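Long-range contacts in condensin complex subunit 3 (Schizosaccharomyces pombe, PDB 5OQR), which serves as a regulatory subunit of the condensin complex, which is required to convert interphase chromatin into condensed, mitotic-like chromosomes: residues D651-L656 with H674-M679; I77-L82 with E113-L118; S292-E297 with T327-K332. One frame throughout, in Å; residues are numbered along the deposited sequence.

Contact 1: residues D651-L656 with H674-M679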
loop_
_atom_site.group_PDB
_atom_site.type_symbol
_atom_site.label_atom_id
_atom_site.label_comp_id
_atom_site.label_asym_id
_atom_site.label_seq_id
_atom_site.Cartn_x
_atom_site.Cartn_y
_atom_site.Cartn_z
ATOM N N ASP A 651 -24.479 -1.805 17.633
ATOM C CA ASP A 651 -24.750 -0.380 17.790
ATOM C C ASP A 651 -23.943 0.444 16.797
ATOM O O ASP A 651 -24.444 1.433 16.251
ATOM C CB ASP A 651 -24.448 0.053 19.221
ATOM C CG ASP A 651 -24.996 -0.916 20.251
ATOM O OD1 ASP A 651 -26.134 -0.706 20.721
ATOM O OD2 ASP A 651 -24.289 -1.893 20.583
ATOM N N ALA A 652 -22.691 0.054 16.550
ATOM C CA ALA A 652 -21.892 0.743 15.545
ATOM C C ALA A 652 -22.505 0.589 14.162
ATOM O O ALA A 652 -22.591 1.558 13.400
ATOM C CB ALA A 652 -20.460 0.208 15.557
ATOM N N LEU A 653 -22.945 -0.623 13.823
ATOM C CA LEU A 653 -23.486 -0.865 12.490
ATOM C C LEU A 653 -24.830 -0.172 12.306
ATOM O O LEU A 653 -25.129 0.332 11.218
ATOM C CB LEU A 653 -23.611 -2.367 12.252
ATOM C CG LEU A 653 -23.850 -2.821 10.813
ATOM C CD1 LEU A 653 -22.683 -2.441 9.915
ATOM C CD2 LEU A 653 -24.078 -4.321 10.784
ATOM N N LEU A 654 -25.655 -0.138 13.352
ATOM C CA LEU A 654 -26.926 0.571 13.261
ATOM C C LEU A 654 -26.709 2.065 13.075
ATOM O O LEU A 654 -27.405 2.706 12.279
ATOM C CB LEU A 654 -27.767 0.304 14.511
ATOM C CG LEU A 654 -28.324 -1.111 14.671
ATOM C CD1 LEU A 654 -29.079 -1.225 15.983
ATOM C CD2 LEU A 654 -29.225 -1.482 13.505
ATOM N N SER A 655 -25.751 2.640 13.803
ATOM C CA SER A 655 -25.452 4.057 13.638
ATOM C C SER A 655 -25.011 4.360 12.214
ATOM O O SER A 655 -25.359 5.406 11.657
ATOM C CB SER A 655 -24.375 4.484 14.635
ATOM O OG SER A 655 -24.881 4.503 15.956
ATOM N N LEU A 656 -24.246 3.453 11.606
ATOM C CA LEU A 656 -23.809 3.667 10.233
ATOM C C LEU A 656 -24.971 3.586 9.255
ATOM O O LEU A 656 -24.975 4.296 8.243
ATOM C CB LEU A 656 -22.728 2.649 9.867
ATOM C CG LEU A 656 -21.358 2.905 10.499
ATOM C CD1 LEU A 656 -20.448 1.706 10.310
ATOM C CD2 LEU A 656 -20.717 4.152 9.910
ATOM N N HIS A 674 -20.331 -4.477 2.646
ATOM C CA HIS A 674 -18.882 -4.598 2.769
ATOM C C HIS A 674 -18.419 -4.213 4.166
ATOM O O HIS A 674 -17.535 -4.864 4.734
ATOM C CB HIS A 674 -18.195 -3.736 1.712
ATOM C CG HIS A 674 -18.238 -4.323 0.335
ATOM N ND1 HIS A 674 -19.354 -4.252 -0.470
ATOM C CD2 HIS A 674 -17.304 -5.000 -0.374
ATOM C CE1 HIS A 674 -19.105 -4.856 -1.618
ATOM N NE2 HIS A 674 -17.868 -5.318 -1.585
ATOM N N ILE A 675 -19.005 -3.160 4.739
ATOM C CA ILE A 675 -18.672 -2.778 6.108
ATOM C C ILE A 675 -18.947 -3.935 7.059
ATOM O O ILE A 675 -18.083 -4.334 7.849
ATOM C CB ILE A 675 -19.451 -1.515 6.521
ATOM C CG1 ILE A 675 -19.072 -0.335 5.623
ATOM C CG2 ILE A 675 -19.176 -1.182 7.979
ATOM C CD1 ILE A 675 -19.851 0.941 5.905
ATOM N N ALA A 676 -20.160 -4.490 6.998
ATOM C CA ALA A 676 -20.534 -5.565 7.910
ATOM C C ALA A 676 -19.597 -6.757 7.776
ATOM O O ALA A 676 -19.191 -7.354 8.779
ATOM C CB ALA A 676 -21.977 -5.992 7.651
ATOM N N GLN A 677 -19.243 -7.124 6.545
ATOM C CA GLN A 677 -18.328 -8.242 6.354
ATOM C C GLN A 677 -16.954 -7.938 6.933
ATOM O O GLN A 677 -16.280 -8.843 7.437
ATOM C CB GLN A 677 -18.225 -8.583 4.867
ATOM C CG GLN A 677 -17.412 -9.830 4.573
ATOM C CD GLN A 677 -17.917 -11.044 5.329
ATOM O OE1 GLN A 677 -19.024 -11.524 5.088
ATOM N NE2 GLN A 677 -17.108 -11.540 6.257
ATOM N N GLN A 678 -16.519 -6.678 6.872
ATOM C CA GLN A 678 -15.270 -6.292 7.518
ATOM C C GLN A 678 -15.345 -6.521 9.021
ATOM O O GLN A 678 -14.493 -7.204 9.600
ATOM C CB GLN A 678 -14.955 -4.827 7.215
ATOM C CG GLN A 678 -14.060 -4.615 6.008
ATOM C CD GLN A 678 -12.587 -4.678 6.361
ATOM O OE1 GLN A 678 -12.074 -5.725 6.754
ATOM N NE2 GLN A 678 -11.899 -3.548 6.228
ATOM N N MET A 679 -16.365 -5.957 9.670
ATOM C CA MET A 679 -16.532 -6.163 11.103
ATOM C C MET A 679 -16.636 -7.642 11.447
ATOM O O MET A 679 -16.187 -8.063 12.518
ATOM C CB MET A 679 -17.775 -5.430 11.600
ATOM C CG MET A 679 -17.835 -3.949 11.285
ATOM S SD MET A 679 -19.048 -3.143 12.349
ATOM C CE MET A 679 -19.385 -1.641 11.450
#
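Leu653 and Leu656 on one helix face Ile675, Ala676 and Met679 on the next, making an apolar seam inside an antiparallel helical hairpin of the alpha-solenoid. The axes of the two short segments run at 167° and lie 11.1 Å apart at their closest, a spacing that long, branched or flexible aliphatic groups can bridge. Met679 reaches both leucines. Its unbranched chain is extended beyond CG and brings CE against one methyl of each, 3.7 Å from Leu653 CD1. The same methyl meets Leu656 CD1 tip to tip, also at 3.7 Å, whereas Leu653 and Met679 cross obliquely. In Leu653, CG stands anti to the backbone N, beside the carbonyl carbon (chi1 -166°). Both of its branches make contacts: CD1 touches Met679, and CD2 comes to 4.1 Å from Ala676 CB. The small alanine suits this place, since it lets the leucine branch lie close to the second helix. Ile675 contributes its beta branch, with CG2 standing 3.9 Å from Leu656 CD1 and slightly farther from Leu653 CD1. All five residues are buried, and neighbouring helices complete the enclosure: Phe729 of helix 725-736 touches Leu653 and Ala676, while Phe613 and Ile609 of helix 601-613 touch Ile675 and Met679 respectively. Ser655, on the side of its helix that meets helix 601-613, keeps its polar group within its own helix: OG donates to Asp651 O at 3.1 Å, from a point tilted 27° out of the carbonyl plane.

Contact 2: residues I77-L82 with E113-L118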
loop_
_atom_site.group_PDB
_atom_site.type_symbol
_atom_site.label_atom_id
_atom_site.label_comp_id
_atom_site.label_asym_id
_atom_site.label_seq_id
_atom_site.Cartn_x
_atom_site.Cartn_y
_atom_site.Cartn_z
ATOM N N ILE A 77 -5.658 -14.903 -48.394
ATOM C CA ILE A 77 -6.601 -15.691 -47.608
ATOM C C ILE A 77 -6.960 -15.022 -46.290
ATOM O O ILE A 77 -7.943 -15.437 -45.653
ATOM C CB ILE A 77 -6.065 -17.118 -47.354
ATOM C CG1 ILE A 77 -7.085 -17.954 -46.576
ATOM C CG2 ILE A 77 -4.725 -17.068 -46.625
ATOM C CD1 ILE A 77 -6.733 -19.416 -46.466
ATOM N N VAL A 78 -6.231 -13.985 -45.876
ATOM C CA VAL A 78 -6.565 -13.294 -44.636
ATOM C C VAL A 78 -7.861 -12.508 -44.794
ATOM O O VAL A 78 -8.653 -12.399 -43.850
ATOM C CB VAL A 78 -5.403 -12.384 -44.200
ATOM C CG1 VAL A 78 -5.781 -11.595 -42.946
ATOM C CG2 VAL A 78 -4.157 -13.214 -43.944
ATOM N N GLN A 79 -8.099 -11.941 -45.981
ATOM C CA GLN A 79 -9.315 -11.152 -46.172
ATOM C C GLN A 79 -10.551 -12.039 -46.183
ATOM O O GLN A 79 -11.510 -11.737 -45.451
ATOM C CB GLN A 79 -9.208 -10.309 -47.447
ATOM C CG GLN A 79 -7.870 -9.590 -47.632
ATOM C CD GLN A 79 -7.950 -8.098 -47.374
ATOM O OE1 GLN A 79 -9.005 -7.561 -47.044
ATOM N NE2 GLN A 79 -6.821 -7.417 -47.523
ATOM N N PRO A 80 -10.605 -13.133 -46.947
ATOM C CA PRO A 80 -11.789 -14.006 -46.859
ATOM C C PRO A 80 -12.026 -14.563 -45.465
ATOM O O PRO A 80 -13.165 -14.554 -44.979
ATOM C CB PRO A 80 -11.475 -15.114 -47.876
ATOM C CG PRO A 80 -10.458 -14.530 -48.789
ATOM C CD PRO A 80 -9.643 -13.611 -47.956
ATOM N N ILE A 81 -10.977 -15.058 -44.804
ATOM C CA ILE A 81 -11.147 -15.664 -43.485
ATOM C C ILE A 81 -11.719 -14.648 -42.504
ATOM O O ILE A 81 -12.583 -14.974 -41.683
ATOM C CB ILE A 81 -9.810 -16.247 -42.988
ATOM C CG1 ILE A 81 -10.015 -17.033 -41.692
ATOM C CG2 ILE A 81 -8.795 -15.145 -42.772
ATOM C CD1 ILE A 81 -8.763 -17.726 -41.187
ATOM N N LEU A 82 -11.252 -13.399 -42.574
ATOM C CA LEU A 82 -11.777 -12.373 -41.679
ATOM C C LEU A 82 -13.214 -12.019 -42.034
ATOM O O LEU A 82 -14.045 -11.805 -41.144
ATOM C CB LEU A 82 -10.889 -11.127 -41.725
ATOM C CG LEU A 82 -9.501 -11.232 -41.085
ATOM C CD1 LEU A 82 -8.756 -9.916 -41.246
ATOM C CD2 LEU A 82 -9.585 -11.615 -39.614
ATOM N N GLU A 113 -1.466 -4.973 -44.222
ATOM C CA GLU A 113 -2.211 -4.419 -45.349
ATOM C C GLU A 113 -3.596 -5.048 -45.423
ATOM O O GLU A 113 -3.740 -6.219 -45.792
ATOM C CB GLU A 113 -1.445 -4.636 -46.650
ATOM C CG GLU A 113 -0.361 -3.605 -46.915
ATOM C CD GLU A 113 -0.891 -2.185 -46.891
ATOM O OE1 GLU A 113 -2.063 -1.982 -47.272
ATOM O OE2 GLU A 113 -0.142 -1.274 -46.478
ATOM N N ILE A 114 -4.616 -4.262 -45.086
ATOM C CA ILE A 114 -6.006 -4.692 -45.110
ATOM C C ILE A 114 -6.800 -3.694 -45.941
ATOM O O ILE A 114 -6.445 -2.515 -46.036
ATOM C CB ILE A 114 -6.582 -4.815 -43.674
ATOM C CG1 ILE A 114 -6.511 -6.264 -43.186
ATOM C CG2 ILE A 114 -8.024 -4.312 -43.586
ATOM C CD1 ILE A 114 -5.114 -6.745 -42.857
ATOM N N ASP A 115 -7.883 -4.172 -46.547
ATOM C CA ASP A 115 -8.787 -3.281 -47.261
ATOM C C ASP A 115 -9.539 -2.399 -46.273
ATOM O O ASP A 115 -9.950 -2.848 -45.200
ATOM C CB ASP A 115 -9.772 -4.082 -48.108
ATOM C CG ASP A 115 -9.084 -4.926 -49.157
ATOM O OD1 ASP A 115 -9.714 -5.872 -49.670
ATOM O OD2 ASP A 115 -7.905 -4.644 -49.459
ATOM N N ASP A 116 -9.728 -1.133 -46.650
ATOM C CA ASP A 116 -10.304 -0.158 -45.727
ATOM C C ASP A 116 -11.682 -0.597 -45.244
ATOM O O ASP A 116 -11.978 -0.535 -44.045
ATOM C CB ASP A 116 -10.374 1.212 -46.402
ATOM C CG ASP A 116 -10.796 2.314 -45.448
ATOM O OD1 ASP A 116 -9.990 3.239 -45.212
ATOM O OD2 ASP A 116 -11.935 2.264 -44.941
ATOM N N ASP A 117 -12.544 -1.039 -46.160
ATOM C CA ASP A 117 -13.870 -1.492 -45.752
ATOM C C ASP A 117 -13.774 -2.657 -44.777
ATOM O O ASP A 117 -14.580 -2.765 -43.846
ATOM C CB ASP A 117 -14.695 -1.875 -46.978
ATOM C CG ASP A 117 -15.315 -0.671 -47.657
ATOM O OD1 ASP A 117 -16.350 -0.836 -48.336
ATOM O OD2 ASP A 117 -14.770 0.443 -47.505
ATOM N N LEU A 118 -12.795 -3.542 -44.972
ATOM C CA LEU A 118 -12.522 -4.562 -43.967
ATOM C C LEU A 118 -12.014 -3.932 -42.676
ATOM O O LEU A 118 -12.274 -4.454 -41.586
ATOM C CB LEU A 118 -11.506 -5.570 -44.508
ATOM C CG LEU A 118 -11.137 -6.746 -43.599
ATOM C CD1 LEU A 118 -12.350 -7.619 -43.322
ATOM C CD2 LEU A 118 -10.020 -7.570 -44.220
#
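Gln79 reaches Asp115 and Leu118 through two torsions: CG lies anti to the carbonyl carbon, beside the backbone N, and the bend at chi2 (-106°) then turns CD toward Asp115 and Leu118. The pairing belongs to the HEAT-repeat solenoid and joins the first turns of helix 78-86, at the start of HEAT 2, to those of helix 116-129, at the start of HEAT 3. Asp115 occupies the N-cap position of the latter helix, yet its carboxylate makes no capping bond and lies instead beside the glutamine. The two side chains cross at about a right angle, with amide and carboxylate planes 31° apart and Gln79 CD 3.7 Å from Asp115 OD1. A glutamine suits this border, because its long aliphatic stem spans the gap while its polar end faces an exposed acid. On its other flank Gln79 CD lies 3.8 Å from Leu118 CD2. Deeper in, the contact is purely apolar: Leu82 and Leu118 are buried and meet at about a right angle, while Ile104 and Leu122 also touch Leu82. Both leucine branches of Leu118 take part, CD1 lying 4.1 Å from Leu82 CB and CD2 4.0 Å from Leu82 CD1.

Contact 3: residues S292-E297 with T327-K332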
loop_
_atom_site.group_PDB
_atom_site.type_symbol
_atom_site.label_atom_id
_atom_site.label_comp_id
_atom_site.label_asym_id
_atom_site.label_seq_id
_atom_site.Cartn_x
_atom_site.Cartn_y
_atom_site.Cartn_z
ATOM N N SER A 292 28.758 -5.838 -7.532
ATOM C CA SER A 292 29.178 -4.447 -7.644
ATOM C C SER A 292 29.527 -3.849 -6.289
ATOM O O SER A 292 30.346 -2.928 -6.215
ATOM C CB SER A 292 28.079 -3.622 -8.313
ATOM O OG SER A 292 27.839 -4.068 -9.634
ATOM N N LEU A 293 28.921 -4.353 -5.212
ATOM C CA LEU A 293 29.166 -3.775 -3.895
ATOM C C LEU A 293 30.648 -3.806 -3.548
ATOM O O LEU A 293 31.177 -2.854 -2.964
ATOM C CB LEU A 293 28.354 -4.519 -2.837
ATOM C CG LEU A 293 28.324 -3.859 -1.457
ATOM C CD1 LEU A 293 27.508 -2.575 -1.490
ATOM C CD2 LEU A 293 27.780 -4.813 -0.411
ATOM N N SER A 294 31.335 -4.890 -3.900
ATOM C CA SER A 294 32.759 -5.019 -3.624
ATOM C C SER A 294 33.624 -4.225 -4.592
ATOM O O SER A 294 34.850 -4.241 -4.453
ATOM C CB SER A 294 33.170 -6.492 -3.669
ATOM O OG SER A 294 32.397 -7.264 -2.770
ATOM N N GLN A 295 33.025 -3.539 -5.562
ATOM C CA GLN A 295 33.765 -2.768 -6.551
ATOM C C GLN A 295 33.750 -1.273 -6.272
ATOM O O GLN A 295 34.357 -0.511 -7.030
ATOM C CB GLN A 295 33.202 -3.038 -7.949
ATOM C CG GLN A 295 33.665 -4.353 -8.547
ATOM C CD GLN A 295 32.823 -4.788 -9.725
ATOM O OE1 GLN A 295 31.991 -4.030 -10.224
ATOM N NE2 GLN A 295 33.031 -6.020 -10.177
ATOM N N LEU A 296 33.066 -0.834 -5.222
ATOM C CA LEU A 296 33.080 0.572 -4.850
ATOM C C LEU A 296 34.342 0.899 -4.064
ATOM O O LEU A 296 34.740 0.164 -3.156
ATOM C CB LEU A 296 31.851 0.923 -4.013
ATOM C CG LEU A 296 30.487 0.829 -4.696
ATOM C CD1 LEU A 296 29.390 1.122 -3.686
ATOM C CD2 LEU A 296 30.387 1.782 -5.875
ATOM N N GLU A 297 34.970 2.014 -4.422
ATOM C CA GLU A 297 36.167 2.491 -3.748
ATOM C C GLU A 297 35.936 3.910 -3.251
ATOM O O GLU A 297 35.339 4.737 -3.948
ATOM C CB GLU A 297 37.383 2.451 -4.679
ATOM C CG GLU A 297 37.704 1.064 -5.207
ATOM C CD GLU A 297 37.980 0.066 -4.097
ATOM O OE1 GLU A 297 38.537 0.468 -3.054
ATOM O OE2 GLU A 297 37.632 -1.122 -4.266
ATOM N N THR A 327 32.213 -6.998 7.180
ATOM C CA THR A 327 33.204 -6.289 7.982
ATOM C C THR A 327 34.352 -5.779 7.120
ATOM O O THR A 327 34.738 -4.608 7.209
ATOM C CB THR A 327 33.733 -7.202 9.088
ATOM O OG1 THR A 327 34.466 -8.287 8.505
ATOM C CG2 THR A 327 32.585 -7.755 9.926
ATOM N N ASP A 328 34.922 -6.648 6.284
ATOM C CA ASP A 328 36.029 -6.228 5.432
ATOM C C ASP A 328 35.626 -5.078 4.521
ATOM O O ASP A 328 36.460 -4.227 4.190
ATOM C CB ASP A 328 36.531 -7.410 4.604
ATOM C CG ASP A 328 37.217 -8.461 5.451
ATOM O OD1 ASP A 328 37.852 -8.091 6.459
ATOM O OD2 ASP A 328 37.120 -9.658 5.109
ATOM N N LEU A 329 34.360 -5.032 4.104
ATOM C CA LEU A 329 33.896 -3.924 3.282
ATOM C C LEU A 329 33.822 -2.631 4.082
ATOM O O LEU A 329 34.008 -1.546 3.521
ATOM C CB LEU A 329 32.530 -4.251 2.677
ATOM C CG LEU A 329 32.494 -5.195 1.470
ATOM C CD1 LEU A 329 33.163 -4.557 0.260
ATOM C CD2 LEU A 329 33.133 -6.539 1.784
ATOM N N LEU A 330 33.551 -2.722 5.386
ATOM C CA LEU A 330 33.491 -1.530 6.221
ATOM C C LEU A 330 34.852 -0.873 6.396
ATOM O O LEU A 330 34.911 0.322 6.699
ATOM C CB LEU A 330 32.916 -1.873 7.596
ATOM C CG LEU A 330 31.395 -1.930 7.725
ATOM C CD1 LEU A 330 31.019 -2.387 9.121
ATOM C CD2 LEU A 330 30.763 -0.582 7.424
ATOM N N ASP A 331 35.942 -1.622 6.223
ATOM C CA ASP A 331 37.269 -1.031 6.335
ATOM C C ASP A 331 37.485 0.081 5.320
ATOM O O ASP A 331 38.428 0.864 5.467
ATOM C CB ASP A 331 38.342 -2.108 6.162
ATOM C CG ASP A 331 38.487 -2.995 7.388
ATOM O OD1 ASP A 331 38.250 -2.506 8.512
ATOM O OD2 ASP A 331 38.844 -4.182 7.228
ATOM N N LYS A 332 36.633 0.172 4.297
ATOM C CA LYS A 332 36.738 1.252 3.327
ATOM C C LYS A 332 36.125 2.549 3.833
ATOM O O LYS A 332 36.400 3.611 3.266
ATOM C CB LYS A 332 36.068 0.840 2.018
ATOM C CG LYS A 332 36.614 -0.449 1.445
ATOM C CD LYS A 332 35.978 -0.783 0.113
ATOM C CE LYS A 332 36.453 -2.130 -0.389
ATOM N NZ LYS A 332 36.115 -2.342 -1.820
HETATM O O HOH W 1 33.559 -1.729 -2.089
#
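Lys332 NZ forms a salt bridge with Glu297 OE2 at 3.1 Å, meeting the oxygen from above the carboxylate plane, 42° out of it. The same ammonium donates a hydrogen bond to Leu296 O over 3.2 Å, at a C=O...N angle of 158°, NZ lying somewhat out of the carbonyl plane. It thus pins the exit of a type I beta turn, Leu293 to Leu296, that begins at the last residue of the short, weakly bonded helix 290-293 in this helical solenoid. Water 1 adds a further link: it accepts from Lys332 NZ and donates to Leu293 O, 2.8 Å from the water. Both ends of the turn therefore reach one cation, Leu296 O directly and Leu293 O through the water. Ser294 O is a further carbonyl close to NZ, at 3.5 Å. Such a cluster of oxygens would probably stabilise the positive charge. Lysine suits the place by its length: the chain is extended beyond CG, and its aliphatic part comes close to the Leu296 carbonyl, CD lying 3.6 Å from Leu296 O. Glu297 starts away from the second segment but bends at chi2 (-59°), which helps its carboxylate return toward the amine. An alanine in place of Lys332 would probably leave Glu297 OE2 without its cationic mate and the turn without its links through Leu296 O and water 1. Outward from this polar group the packing is modest and near the surface. Leu293, at the start of the turn, is buried and touches Phe317 and Phe286, while Leu329, which also touches Cys321 of helix 308-324, points toward the turn and supplies an aliphatic cover for its backbone. Its CD1 rests 3.9 Å from Ser294 CA and 4.1 Å from Ser294 OG.

From the N terminus, contact 2 comes first: it closes a loop of 30 residues containing helix 94-108 and joins the beginnings of HEAT 2 and HEAT 3. Contact 3 follows, enclosing 29 residues, among them helices 300-304 and 308-324, and fastens a turn to the short helix 327-330 and the residues just after it. Contact 1 comes last and closes the shortest loop, 17 residues, between helices 639-661 and 669-682. The three are strictly in series, with none nested or crossed. Their centres stand about 56 to 63 Å apart, contacts 1 and 3 lie on opposite sides of the chain's centre, and no two of them touch; each joins parts of the chain that are near in sequence.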